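Local coordinates for outer membrane protein Omp121 (Bacteroides thetaiotaomicron, PDB 5FQ8) that probably imports nutrients across the outer membrane, as a TonB-dependent transporter whose beta-barrel encloses a plug domain and which associates with surface lipoproteins, at residues Asn227-Ser232 and Pro356-Thr361; Leu423-Thr428 and Ser436-Ser441; Leu720-Thr725 and Tyr802-Ser807; Ile819-Arg824 and Ser903-Arg908. All blocks are in the same frame, centred on the assembly; numbering follows the deposited sequence.

How the contacts relate
The four contacts form two groups at different levels of the transporter, met along the chain in the order 1, 2, 3, 4. Contacts 1 and 2 have centres about 13 Å apart and touch, Tyr358 and Pro356 of the first lying against Thr428 and Tyr424 of the second; both belong to loop structure beyond the barrel strands. Contacts 3 and 4, centres about 9 Å apart, are two pairings in the barrel wall, separated by the one between strands 802-812 and 815-825, which includes a Met804-Ile823 backbone bond. Centres of contacts in different groups lie about 47 to 55 Å apart. The first group lies where other protein chains, among them the lipoprotein BT_2262, meet the receptor, the second in the wall surrounding the plug.

Contact 1: Asn227-Ser232 and Pro356-Thr361; sequences NVYNNS and PGYYYT
An aromatic pair forms one half of this contact. Tyr229, its CG anti to the backbone N (chi1 167°), drives a ring edge at the face of Tyr358: CD2 of Tyr229 stands over the centre of that ring, the centroids are 5.0 Å apart and the planes meet at 81°, a T-shaped pair. Alongside, Tyr229 CB reaches Tyr358 CD2 at 3.6 Å. The edge of Tyr358 faces the backbone, with Val228 O near its ring plane and 3.3 Å from Tyr358 CE2.

Polar contacts gather at Asn227. Its ND2 gives a bent, weak hydrogen bond to Tyr359 O (2.7 Å); the stronger partner of this amide is Asn430, whose OD1 takes a bond from Asn227 ND2 while its own ND2 donates to Tyr359 O. A water accepts from Asn227 N at 2.7 Å and donates to Tyr358 O at 3.2 Å, linking the two backbones.

Within 227-232, a type I' turn from Tyr229 to Ser232 closes a two-residue beta-hairpin, and Tyr229 O takes bonds from both Ser232 N (2.9 Å) and Ser232 OG (2.6 Å).

Strand 227-229 is an outer, weakly bonded strand of a three-stranded antiparallel sheet, beside strand 232-237, and Ser232 pairs with a strand of the BT_2262 lipoprotein chain. Segment 356-361 belongs to the loop between helices 330-335 and 368-374.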
loop_
_atom_site.group_PDB
_atom_site.type_symbol
_atom_site.label_atom_id
_atom_site.label_comp_id
_atom_site.label_asym_id
_atom_site.label_seq_id
_atom_site.Cartn_x
_atom_site.Cartn_y
_atom_site.Cartn_z
ATOM N N ASN B 227 32.178 -19.414 -5.682
ATOM C CA ASN B 227 32.382 -19.261 -4.255
ATOM C C ASN B 227 32.847 -20.567 -3.639
ATOM O O ASN B 227 33.059 -21.574 -4.319
ATOM C CB ASN B 227 31.107 -18.777 -3.589
ATOM C CG ASN B 227 31.034 -17.286 -3.524
ATOM O OD1 ASN B 227 31.972 -16.629 -3.091
ATOM N ND2 ASN B 227 29.924 -16.733 -3.967
ATOM N N VAL B 228 33.032 -20.539 -2.326
ATOM C CA VAL B 228 33.487 -21.694 -1.574
ATOM C C VAL B 228 32.376 -22.090 -0.630
ATOM O O VAL B 228 31.883 -21.255 0.128
ATOM C CB VAL B 228 34.782 -21.397 -0.800
ATOM C CG1 VAL B 228 35.278 -22.653 -0.142
ATOM C CG2 VAL B 228 35.831 -20.849 -1.723
ATOM N N TYR B 229 31.965 -23.344 -0.688
ATOM C CA TYR B 229 30.887 -23.847 0.146
ATOM C C TYR B 229 31.405 -25.044 0.914
ATOM O O TYR B 229 31.860 -26.019 0.309
ATOM C CB TYR B 229 29.665 -24.228 -0.690
ATOM C CG TYR B 229 28.619 -25.041 0.041
ATOM C CD1 TYR B 229 28.684 -26.427 0.072
ATOM C CD2 TYR B 229 27.553 -24.423 0.679
ATOM C CE1 TYR B 229 27.732 -27.169 0.728
ATOM C CE2 TYR B 229 26.597 -25.156 1.333
ATOM C CZ TYR B 229 26.686 -26.531 1.357
ATOM O OH TYR B 229 25.724 -27.266 2.016
ATOM N N ASN B 230 31.323 -24.971 2.238
ATOM C CA ASN B 230 31.678 -26.078 3.110
ATOM C C ASN B 230 33.092 -26.556 2.812
ATOM O O ASN B 230 33.362 -27.754 2.707
ATOM C CB ASN B 230 30.677 -27.219 2.975
ATOM C CG ASN B 230 30.733 -28.175 4.137
ATOM O OD1 ASN B 230 31.758 -28.298 4.805
ATOM N ND2 ASN B 230 29.628 -28.851 4.395
ATOM N N ASN B 231 33.994 -25.589 2.644
ATOM C CA ASN B 231 35.407 -25.863 2.445
ATOM C C ASN B 231 35.641 -26.607 1.135
ATOM O O ASN B 231 36.581 -27.392 1.000
ATOM C CB ASN B 231 35.969 -26.640 3.634
ATOM C CG ASN B 231 37.386 -26.300 3.918
ATOM O OD1 ASN B 231 37.849 -25.210 3.596
ATOM N ND2 ASN B 231 38.102 -27.230 4.524
ATOM N N SER B 232 34.776 -26.368 0.159
ATOM C CA SER B 232 34.884 -26.994 -1.144
ATOM C C SER B 232 34.580 -25.954 -2.202
ATOM O O SER B 232 33.841 -25.000 -1.959
ATOM C CB SER B 232 33.930 -28.169 -1.283
ATOM O OG SER B 232 32.615 -27.713 -1.529
ATOM N N PRO B 356 21.424 -18.730 -3.749
ATOM C CA PRO B 356 21.770 -17.307 -3.876
ATOM C C PRO B 356 22.953 -16.880 -3.048
ATOM O O PRO B 356 23.653 -15.938 -3.420
ATOM C CB PRO B 356 20.493 -16.610 -3.410
ATOM C CG PRO B 356 19.428 -17.567 -3.686
ATOM C CD PRO B 356 20.011 -18.909 -3.401
ATOM N N GLY B 357 23.206 -17.557 -1.931
ATOM C CA GLY B 357 24.319 -17.179 -1.092
ATOM C C GLY B 357 25.660 -17.658 -1.577
ATOM O O GLY B 357 26.682 -17.112 -1.164
ATOM N N TYR B 358 25.691 -18.653 -2.446
ATOM C CA TYR B 358 26.959 -19.153 -2.946
ATOM C C TYR B 358 27.049 -19.078 -4.466
ATOM O O TYR B 358 27.853 -19.786 -5.071
ATOM C CB TYR B 358 27.187 -20.576 -2.435
ATOM C CG TYR B 358 27.326 -20.663 -0.937
ATOM C CD1 TYR B 358 26.224 -20.575 -0.117
ATOM C CD2 TYR B 358 28.566 -20.847 -0.347
ATOM C CE1 TYR B 358 26.348 -20.650 1.252
ATOM C CE2 TYR B 358 28.699 -20.930 1.012
ATOM C CZ TYR B 358 27.588 -20.828 1.812
ATOM O OH TYR B 358 27.729 -20.913 3.184
ATOM N N TYR B 359 26.256 -18.217 -5.091
ATOM C CA TYR B 359 26.325 -18.013 -6.530
ATOM C C TYR B 359 27.709 -17.530 -6.939
ATOM O O TYR B 359 28.386 -16.843 -6.182
ATOM C CB TYR B 359 25.275 -17.002 -6.932
ATOM C CG TYR B 359 25.102 -16.796 -8.409
ATOM C CD1 TYR B 359 24.820 -17.854 -9.253
ATOM C CD2 TYR B 359 25.182 -15.526 -8.952
ATOM C CE1 TYR B 359 24.651 -17.651 -10.604
ATOM C CE2 TYR B 359 25.017 -15.316 -10.286
ATOM C CZ TYR B 359 24.751 -16.378 -11.111
ATOM O OH TYR B 359 24.585 -16.155 -12.446
ATOM N N TYR B 360 28.135 -17.888 -8.152
ATOM C CA TYR B 360 29.545 -17.734 -8.480
ATOM C C TYR B 360 29.991 -16.278 -8.529
ATOM O O TYR B 360 31.194 -16.016 -8.459
ATOM C CB TYR B 360 29.870 -18.442 -9.796
ATOM C CG TYR B 360 29.264 -17.829 -11.025
ATOM C CD1 TYR B 360 28.019 -18.216 -11.466
ATOM C CD2 TYR B 360 29.943 -16.877 -11.752
ATOM C CE1 TYR B 360 27.463 -17.664 -12.572
ATOM C CE2 TYR B 360 29.390 -16.317 -12.862
ATOM C CZ TYR B 360 28.149 -16.715 -13.263
ATOM O OH TYR B 360 27.573 -16.170 -14.371
ATOM N N THR B 361 29.070 -15.318 -8.618
ATOM C CA THR B 361 29.500 -13.939 -8.685
ATOM C C THR B 361 28.590 -13.027 -7.868
ATOM O O THR B 361 27.368 -13.156 -7.928
ATOM C CB THR B 361 29.557 -13.472 -10.126
ATOM O OG1 THR B 361 30.077 -12.140 -10.160
ATOM C CG2 THR B 361 28.188 -13.523 -10.746
HETATM O O HOH W 1 30.193 -20.858 -6.889
#

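Contact 2: Leu423-Thr428 and Ser436-Ser441; sequences LYYEGT and SSSPFS
The long loop joining barrel strands 398-417 and 446-469, probably extracellular, doubles back on itself here at helix 420-424. Phe440, with CG anti to its carbonyl carbon (chi1 -48°), brings one side of its ring obliquely against Tyr424 and Tyr425: CE2 lies 3.6 Å from Tyr424 CB, and CD2 of Phe440 is 3.9 Å from Tyr425 CA. Tyr425, with CG anti to the backbone N, turns its ring edge to Ser438, CE1 to CB 3.9 Å.

Each side is braced internally. Thr428 OG1 donates to Tyr424 O (2.6 Å), nearly along the C=O axis, beside a type II turn from Tyr425 to Thr428. In 436-441, Ser438 OG accepts from Phe440 N in an ST turn (3.2 Å), and also bonds to Asn430 and Gly431.

No hydrogen bond crosses between the two segments: their association is by van der Waals contact, while polar bonds inside each segment brace its backbone, and the ST turn probably helps to hold Phe440 in place.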
loop_
_atom_site.group_PDB
_atom_site.type_symbol
_atom_site.label_atom_id
_atom_site.label_comp_id
_atom_site.label_asym_id
_atom_site.label_seq_id
_atom_site.Cartn_x
_atom_site.Cartn_y
_atom_site.Cartn_z
ATOM N N LEU B 423 16.710 -13.854 3.750
ATOM C CA LEU B 423 16.914 -15.252 3.420
ATOM C C LEU B 423 18.378 -15.616 3.289
ATOM O O LEU B 423 18.779 -16.715 3.678
ATOM C CB LEU B 423 16.212 -15.579 2.119
ATOM C CG LEU B 423 14.708 -15.549 2.114
ATOM C CD1 LEU B 423 14.260 -15.664 0.689
ATOM C CD2 LEU B 423 14.251 -16.722 2.906
ATOM N N TYR B 424 19.189 -14.741 2.725
ATOM C CA TYR B 424 20.483 -15.191 2.261
ATOM C C TYR B 424 21.655 -14.361 2.745
ATOM O O TYR B 424 22.796 -14.747 2.476
ATOM C CB TYR B 424 20.495 -15.261 0.717
ATOM C CG TYR B 424 19.358 -16.086 0.131
ATOM C CD1 TYR B 424 19.256 -17.446 0.376
ATOM C CD2 TYR B 424 18.382 -15.501 -0.652
ATOM C CE1 TYR B 424 18.219 -18.192 -0.148
ATOM C CE2 TYR B 424 17.348 -16.235 -1.166
ATOM C CZ TYR B 424 17.266 -17.577 -0.917
ATOM O OH TYR B 424 16.218 -18.304 -1.451
ATOM N N TYR B 425 21.433 -13.275 3.484
ATOM C CA TYR B 425 22.542 -12.378 3.790
ATOM C C TYR B 425 23.455 -12.934 4.872
ATOM O O TYR B 425 24.676 -12.981 4.699
ATOM C CB TYR B 425 22.032 -11.007 4.200
ATOM C CG TYR B 425 23.174 -10.091 4.501
ATOM C CD1 TYR B 425 23.966 -9.592 3.476
ATOM C CD2 TYR B 425 23.489 -9.742 5.811
ATOM C CE1 TYR B 425 25.021 -8.763 3.736
ATOM C CE2 TYR B 425 24.540 -8.908 6.079
ATOM C CZ TYR B 425 25.307 -8.425 5.038
ATOM O OH TYR B 425 26.363 -7.596 5.293
ATOM N N GLU B 426 22.891 -13.331 6.002
ATOM C CA GLU B 426 23.708 -13.757 7.131
ATOM C C GLU B 426 24.417 -15.067 6.834
ATOM O O GLU B 426 23.777 -16.071 6.529
ATOM C CB GLU B 426 22.838 -13.916 8.362
ATOM C CG GLU B 426 23.564 -14.488 9.549
ATOM C CD GLU B 426 22.627 -15.018 10.597
ATOM O OE1 GLU B 426 21.543 -14.432 10.776
ATOM O OE2 GLU B 426 22.970 -16.034 11.230
ATOM N N GLY B 427 25.740 -15.056 6.913
ATOM C CA GLY B 427 26.493 -16.288 6.927
ATOM C C GLY B 427 26.991 -16.778 5.593
ATOM O O GLY B 427 27.684 -17.795 5.550
ATOM N N THR B 428 26.673 -16.099 4.519
ATOM C CA THR B 428 27.073 -16.521 3.195
ATOM C C THR B 428 28.061 -15.533 2.602
ATOM O O THR B 428 28.140 -14.383 3.039
ATOM C CB THR B 428 25.855 -16.617 2.285
ATOM O OG1 THR B 428 25.281 -15.316 2.155
ATOM C CG2 THR B 428 24.849 -17.559 2.868
ATOM N N SER B 436 28.397 -4.113 2.677
ATOM C CA SER B 436 27.472 -3.188 2.052
ATOM C C SER B 436 27.393 -3.396 0.558
ATOM O O SER B 436 26.480 -2.864 -0.076
ATOM C CB SER B 436 27.879 -1.754 2.339
ATOM O OG SER B 436 29.063 -1.723 3.108
ATOM N N SER B 437 28.330 -4.143 -0.016
ATOM C CA SER B 437 28.346 -4.392 -1.444
ATOM C C SER B 437 27.669 -5.702 -1.815
ATOM O O SER B 437 27.996 -6.280 -2.851
ATOM C CB SER B 437 29.784 -4.365 -1.959
ATOM O OG SER B 437 30.166 -3.049 -2.297
ATOM N N SER B 438 26.747 -6.174 -1.008
ATOM C CA SER B 438 26.079 -7.426 -1.322
ATOM C C SER B 438 24.831 -7.161 -2.137
ATOM O O SER B 438 24.118 -6.200 -1.868
ATOM C CB SER B 438 25.678 -8.172 -0.064
ATOM O OG SER B 438 24.797 -9.226 -0.410
ATOM N N PRO B 439 24.540 -8.007 -3.124
ATOM C CA PRO B 439 23.334 -7.811 -3.923
ATOM C C PRO B 439 22.069 -7.909 -3.119
ATOM O O PRO B 439 21.005 -7.584 -3.648
ATOM C CB PRO B 439 23.424 -8.932 -4.962
ATOM C CG PRO B 439 24.347 -9.917 -4.398
ATOM C CD PRO B 439 25.343 -9.113 -3.647
ATOM N N PHE B 440 22.147 -8.312 -1.857
ATOM C CA PHE B 440 20.979 -8.434 -0.997
ATOM C C PHE B 440 20.702 -7.185 -0.167
ATOM O O PHE B 440 19.842 -7.235 0.711
ATOM C CB PHE B 440 21.132 -9.624 -0.051
ATOM C CG PHE B 440 21.574 -10.879 -0.721
ATOM C CD1 PHE B 440 21.132 -11.205 -1.978
ATOM C CD2 PHE B 440 22.438 -11.739 -0.077
ATOM C CE1 PHE B 440 21.543 -12.344 -2.583
ATOM C CE2 PHE B 440 22.848 -12.888 -0.674
ATOM C CZ PHE B 440 22.404 -13.193 -1.933
ATOM N N SER B 441 21.402 -6.078 -0.399
ATOM C CA SER B 441 21.130 -4.869 0.363
ATOM C C SER B 441 20.692 -3.707 -0.498
ATOM O O SER B 441 21.357 -3.369 -1.466
ATOM C CB SER B 441 22.363 -4.461 1.150
ATOM O OG SER B 441 23.498 -5.135 0.654
#

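Contact 3: Leu720-Thr725 and Tyr802-Ser807; sequences LTWNFT and YQMGVS
Strands 720-725 and 802-807 run antiparallel, their axes approaching to 4.6 Å and their directions 177° from each other. Six backbone hydrogen bonds tie three hydrogen-bonded pairs: Thr721 with Ser807, Asn723 with Gly805, and Thr725 with Gln803. All are close to straight; Ser807 N to Thr721 O, at 2.7 Å, is the shortest, and Gly805 N to Asn723 O, at 3.1 Å, the longest.

Trp722 and Phe724 stand on one face with Met804 and Val806. Trp722 CG is anti to its backbone N (chi1 -178°), which swings the indole across to the neighbouring strand, so that Val806 CG1 meets its edge at CD1. The sulfur of Met804 comes obliquely to the indole in a Met-aromatic contact, SD to NE1 3.6 Å. Phe724 crosses Tyr802 at about a right angle, CE1 to CD1 4.2 Å.

This is the wall of the TonB-dependent beta-barrel, and the apolar, aromatic face is consistent with the lipid-facing side. On the other face, Thr725 OG1 bonds to Gly70 N of the plug domain, marking it as the inner side. There Asn723 takes the crowded chi1 position between N and C, laying its amide over the Gly805 peptide, and Thr725 CG2 lies beside the Gln803 amide, 4.0 Å from NE2.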
loop_
_atom_site.group_PDB
_atom_site.type_symbol
_atom_site.label_atom_id
_atom_site.label_comp_id
_atom_site.label_asym_id
_atom_site.label_seq_id
_atom_site.Cartn_x
_atom_site.Cartn_y
_atom_site.Cartn_z
ATOM N N LEU B 720 4.455 -9.400 -57.554
ATOM C CA LEU B 720 5.519 -8.686 -56.878
ATOM C C LEU B 720 4.957 -7.385 -56.343
ATOM O O LEU B 720 4.149 -6.723 -56.998
ATOM C CB LEU B 720 6.677 -8.403 -57.808
ATOM C CG LEU B 720 7.537 -9.600 -58.162
ATOM C CD1 LEU B 720 8.314 -9.276 -59.395
ATOM C CD2 LEU B 720 8.463 -9.892 -57.021
ATOM N N THR B 721 5.381 -7.022 -55.154
ATOM C CA THR B 721 4.973 -5.753 -54.598
ATOM C C THR B 721 6.182 -5.072 -53.989
ATOM O O THR B 721 7.027 -5.723 -53.373
ATOM C CB THR B 721 3.856 -5.949 -53.583
ATOM O OG1 THR B 721 2.689 -6.403 -54.274
ATOM C CG2 THR B 721 3.549 -4.658 -52.878
ATOM N N TRP B 722 6.273 -3.764 -54.210
ATOM C CA TRP B 722 7.358 -2.946 -53.692
ATOM C C TRP B 722 6.753 -1.647 -53.200
ATOM O O TRP B 722 6.037 -0.981 -53.949
ATOM C CB TRP B 722 8.399 -2.693 -54.774
ATOM C CG TRP B 722 9.577 -1.904 -54.360
ATOM C CD1 TRP B 722 10.678 -2.365 -53.730
ATOM C CD2 TRP B 722 9.799 -0.514 -54.597
ATOM N NE1 TRP B 722 11.574 -1.351 -53.537
ATOM C CE2 TRP B 722 11.055 -0.199 -54.064
ATOM C CE3 TRP B 722 9.055 0.496 -55.200
ATOM C CZ2 TRP B 722 11.586 1.090 -54.115
ATOM C CZ3 TRP B 722 9.578 1.770 -55.249
ATOM C CH2 TRP B 722 10.831 2.057 -54.713
ATOM N N ASN B 723 7.017 -1.298 -51.946
ATOM C CA ASN B 723 6.510 -0.058 -51.374
ATOM C C ASN B 723 7.657 0.744 -50.773
ATOM O O ASN B 723 8.592 0.171 -50.210
ATOM C CB ASN B 723 5.425 -0.353 -50.330
ATOM C CG ASN B 723 5.922 -1.214 -49.197
ATOM O OD1 ASN B 723 6.253 -0.705 -48.140
ATOM N ND2 ASN B 723 5.976 -2.520 -49.407
ATOM N N PHE B 724 7.593 2.067 -50.898
ATOM C CA PHE B 724 8.713 2.921 -50.511
ATOM C C PHE B 724 8.224 4.155 -49.769
ATOM O O PHE B 724 7.341 4.866 -50.253
ATOM C CB PHE B 724 9.521 3.327 -51.750
ATOM C CG PHE B 724 10.668 4.254 -51.470
ATOM C CD1 PHE B 724 11.907 3.755 -51.145
ATOM C CD2 PHE B 724 10.508 5.621 -51.580
ATOM C CE1 PHE B 724 12.954 4.601 -50.896
ATOM C CE2 PHE B 724 11.546 6.468 -51.339
ATOM C CZ PHE B 724 12.774 5.961 -50.997
ATOM N N THR B 725 8.813 4.406 -48.603
ATOM C CA THR B 725 8.498 5.559 -47.766
ATOM C C THR B 725 9.775 6.316 -47.441
ATOM O O THR B 725 10.760 5.717 -47.007
ATOM C CB THR B 725 7.821 5.144 -46.448
ATOM O OG1 THR B 725 6.633 4.384 -46.695
ATOM C CG2 THR B 725 7.458 6.363 -45.638
ATOM N N TYR B 802 15.095 6.153 -44.767
ATOM C CA TYR B 802 14.042 5.656 -45.639
ATOM C C TYR B 802 13.609 4.289 -45.146
ATOM O O TYR B 802 14.327 3.624 -44.398
ATOM C CB TYR B 802 14.498 5.593 -47.095
ATOM C CG TYR B 802 15.604 4.606 -47.408
ATOM C CD1 TYR B 802 15.320 3.286 -47.735
ATOM C CD2 TYR B 802 16.926 5.009 -47.433
ATOM C CE1 TYR B 802 16.327 2.391 -48.052
ATOM C CE2 TYR B 802 17.936 4.127 -47.748
ATOM C CZ TYR B 802 17.636 2.820 -48.062
ATOM O OH TYR B 802 18.654 1.945 -48.373
ATOM N N GLN B 803 12.419 3.881 -45.570
ATOM C CA GLN B 803 11.881 2.571 -45.238
ATOM C C GLN B 803 11.282 1.964 -46.493
ATOM O O GLN B 803 10.733 2.678 -47.333
ATOM C CB GLN B 803 10.795 2.636 -44.146
ATOM C CG GLN B 803 11.030 3.659 -43.038
ATOM C CD GLN B 803 9.775 3.999 -42.263
ATOM O OE1 GLN B 803 9.158 3.132 -41.660
ATOM N NE2 GLN B 803 9.389 5.265 -42.284
ATOM N N MET B 804 11.360 0.646 -46.609
ATOM C CA MET B 804 10.693 0.030 -47.744
ATOM C C MET B 804 10.514 -1.458 -47.494
ATOM O O MET B 804 11.125 -2.033 -46.588
ATOM C CB MET B 804 11.464 0.265 -49.036
ATOM C CG MET B 804 12.706 -0.553 -49.178
ATOM S SD MET B 804 13.530 -0.149 -50.704
ATOM C CE MET B 804 14.728 -1.461 -50.757
ATOM N N GLY B 805 9.661 -2.063 -48.316
ATOM C CA GLY B 805 9.385 -3.487 -48.245
ATOM C C GLY B 805 9.116 -4.060 -49.616
ATOM O O GLY B 805 8.603 -3.375 -50.502
ATOM N N VAL B 806 9.481 -5.327 -49.792
ATOM C CA VAL B 806 9.301 -6.034 -51.055
ATOM C C VAL B 806 8.632 -7.375 -50.782
ATOM O O VAL B 806 9.087 -8.149 -49.936
ATOM C CB VAL B 806 10.627 -6.225 -51.821
ATOM C CG1 VAL B 806 11.346 -4.933 -51.910
ATOM C CG2 VAL B 806 11.521 -7.248 -51.177
ATOM N N SER B 807 7.546 -7.641 -51.487
ATOM C CA SER B 807 6.776 -8.849 -51.274
ATOM C C SER B 807 6.665 -9.614 -52.575
ATOM O O SER B 807 6.720 -9.033 -53.652
ATOM C CB SER B 807 5.392 -8.536 -50.747
ATOM O OG SER B 807 5.453 -8.233 -49.373
#

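Contact 4: Ile819-Arg824 and Ser903-Arg908; sequences IDFDIR and SYVKLR
Arg824, Asp822 and Tyr904 bury the most surface between these antiparallel strands, and all three project from the same face. Arg824, extended from CG to NE, grips Asp822 side-on within its own strand: NE to OD1 is 3.2 Å and NH2 to OD2 is 3.0 Å. Asp822 OD2 also takes a salt bridge from Arg908 NH1 of the facing strand (3.0 Å), with carboxylate and guanidinium planes 75° apart. One oxygen, OD2, thus accepts from two arginines. This shared carboxylate probably offsets the repulsion between the two guanidinium groups.

Tyr904 lies alongside Arg824, its OH above one face of the guanidinium, the two planes 29° apart, without a hydrogen bond. Arg824 also bonds to Ser74 and Ile73 of the plug, and Arg908 to Glu952. On the other face, Leu907 CD1 sits over the Phe821 ring in a CH-pi contact, 4.0 Å from its centroid.

A charged, plug-facing interior backed by an apolar exterior is consistent with the barrel wall of a TonB-dependent transporter.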
loop_
_atom_site.group_PDB
_atom_site.type_symbol
_atom_site.label_atom_id
_atom_site.label_comp_id
_atom_site.label_asym_id
_atom_site.label_seq_id
_atom_site.Cartn_x
_atom_site.Cartn_y
_atom_site.Cartn_z
ATOM N N ILE B 819 6.255 -14.084 -49.268
ATOM C CA ILE B 819 7.560 -13.766 -48.717
ATOM C C ILE B 819 7.665 -12.259 -48.664
ATOM O O ILE B 819 7.627 -11.602 -49.708
ATOM C CB ILE B 819 8.703 -14.349 -49.556
ATOM C CG1 ILE B 819 8.577 -15.858 -49.619
ATOM C CG2 ILE B 819 10.004 -14.025 -48.919
ATOM C CD1 ILE B 819 9.738 -16.528 -50.263
ATOM N N ASP B 820 7.781 -11.705 -47.463
ATOM C CA ASP B 820 7.866 -10.264 -47.297
ATOM C C ASP B 820 9.169 -9.886 -46.610
ATOM O O ASP B 820 9.592 -10.540 -45.654
ATOM C CB ASP B 820 6.671 -9.752 -46.518
ATOM C CG ASP B 820 5.391 -10.244 -47.082
ATOM O OD1 ASP B 820 5.095 -11.433 -46.891
ATOM O OD2 ASP B 820 4.691 -9.450 -47.733
ATOM N N PHE B 821 9.805 -8.838 -47.108
ATOM C CA PHE B 821 11.040 -8.328 -46.547
ATOM C C PHE B 821 10.787 -6.927 -46.049
ATOM O O PHE B 821 10.156 -6.131 -46.740
ATOM C CB PHE B 821 12.166 -8.326 -47.578
ATOM C CG PHE B 821 12.712 -9.672 -47.852
ATOM C CD1 PHE B 821 12.117 -10.486 -48.769
ATOM C CD2 PHE B 821 13.796 -10.133 -47.168
ATOM C CE1 PHE B 821 12.603 -11.727 -49.008
ATOM C CE2 PHE B 821 14.286 -11.371 -47.405
ATOM C CZ PHE B 821 13.692 -12.172 -48.325
ATOM N N ASP B 822 11.255 -6.646 -44.846
ATOM C CA ASP B 822 11.170 -5.320 -44.259
ATOM C C ASP B 822 12.544 -4.700 -44.354
ATOM O O ASP B 822 13.537 -5.342 -44.007
ATOM C CB ASP B 822 10.710 -5.382 -42.806
ATOM C CG ASP B 822 9.933 -4.164 -42.392
ATOM O OD1 ASP B 822 10.203 -3.073 -42.928
ATOM O OD2 ASP B 822 9.044 -4.304 -41.531
ATOM N N ILE B 823 12.611 -3.476 -44.858
ATOM C CA ILE B 823 13.892 -2.812 -45.033
ATOM C C ILE B 823 13.788 -1.394 -44.513
ATOM O O ILE B 823 13.086 -0.565 -45.099
ATOM C CB ILE B 823 14.361 -2.814 -46.488
ATOM C CG1 ILE B 823 14.618 -4.239 -46.943
ATOM C CG2 ILE B 823 15.626 -2.018 -46.614
ATOM C CD1 ILE B 823 13.471 -4.828 -47.657
ATOM N N ARG B 824 14.490 -1.114 -43.425
ATOM C CA ARG B 824 14.487 0.195 -42.793
ATOM C C ARG B 824 15.930 0.585 -42.584
ATOM O O ARG B 824 16.699 -0.190 -42.010
ATOM C CB ARG B 824 13.743 0.181 -41.456
ATOM C CG ARG B 824 12.484 -0.656 -41.461
ATOM C CD ARG B 824 11.711 -0.534 -40.190
ATOM N NE ARG B 824 10.496 -1.306 -40.308
ATOM C CZ ARG B 824 9.529 -1.325 -39.412
ATOM N NH1 ARG B 824 9.628 -0.600 -38.313
ATOM N NH2 ARG B 824 8.460 -2.069 -39.626
ATOM N N SER B 903 19.397 0.462 -38.575
ATOM C CA SER B 903 19.079 -0.080 -39.884
ATOM C C SER B 903 19.025 -1.595 -39.848
ATOM O O SER B 903 19.780 -2.240 -39.119
ATOM C CB SER B 903 20.119 0.387 -40.898
ATOM O OG SER B 903 20.099 1.794 -41.036
ATOM N N TYR B 904 18.109 -2.161 -40.635
ATOM C CA TYR B 904 18.038 -3.609 -40.785
ATOM C C TYR B 904 17.267 -3.979 -42.046
ATOM O O TYR B 904 16.465 -3.202 -42.563
ATOM C CB TYR B 904 17.416 -4.289 -39.550
ATOM C CG TYR B 904 15.961 -3.954 -39.230
ATOM C CD1 TYR B 904 14.917 -4.563 -39.916
ATOM C CD2 TYR B 904 15.640 -3.067 -38.205
ATOM C CE1 TYR B 904 13.608 -4.271 -39.617
ATOM C CE2 TYR B 904 14.336 -2.773 -37.902
ATOM C CZ TYR B 904 13.317 -3.381 -38.608
ATOM O OH TYR B 904 12.012 -3.093 -38.302
ATOM N N VAL B 905 17.567 -5.173 -42.553
ATOM C CA VAL B 905 16.729 -5.873 -43.519
ATOM C C VAL B 905 16.194 -7.101 -42.811
ATOM O O VAL B 905 16.951 -7.815 -42.151
ATOM C CB VAL B 905 17.477 -6.291 -44.802
ATOM C CG1 VAL B 905 16.529 -6.995 -45.714
ATOM C CG2 VAL B 905 18.078 -5.098 -45.523
ATOM N N LYS B 906 14.900 -7.354 -42.946
ATOM C CA LYS B 906 14.286 -8.447 -42.212
ATOM C C LYS B 906 13.430 -9.320 -43.116
ATOM O O LYS B 906 12.588 -8.815 -43.860
ATOM C CB LYS B 906 13.446 -7.907 -41.059
ATOM C CG LYS B 906 13.523 -8.756 -39.832
ATOM C CD LYS B 906 12.702 -8.177 -38.723
ATOM C CE LYS B 906 13.530 -7.358 -37.792
ATOM N NZ LYS B 906 12.653 -6.788 -36.760
ATOM N N LEU B 907 13.652 -10.629 -43.047
ATOM C CA LEU B 907 12.661 -11.585 -43.514
ATOM C C LEU B 907 11.469 -11.538 -42.564
ATOM O O LEU B 907 11.396 -12.297 -41.593
ATOM C CB LEU B 907 13.257 -12.985 -43.598
ATOM C CG LEU B 907 12.331 -14.046 -44.198
ATOM C CD1 LEU B 907 11.653 -13.538 -45.447
ATOM C CD2 LEU B 907 13.082 -15.313 -44.503
ATOM N N ARG B 908 10.538 -10.630 -42.837
ATOM C CA ARG B 908 9.436 -10.365 -41.919
ATOM C C ARG B 908 8.559 -11.594 -41.730
ATOM O O ARG B 908 8.365 -12.058 -40.608
ATOM C CB ARG B 908 8.623 -9.191 -42.451
ATOM C CG ARG B 908 7.622 -8.615 -41.494
ATOM C CD ARG B 908 8.185 -7.421 -40.766
ATOM N NE ARG B 908 8.689 -7.823 -39.468
ATOM C CZ ARG B 908 9.276 -7.016 -38.609
ATOM N NH1 ARG B 908 9.443 -5.744 -38.901
ATOM N NH2 ARG B 908 9.702 -7.503 -37.465
#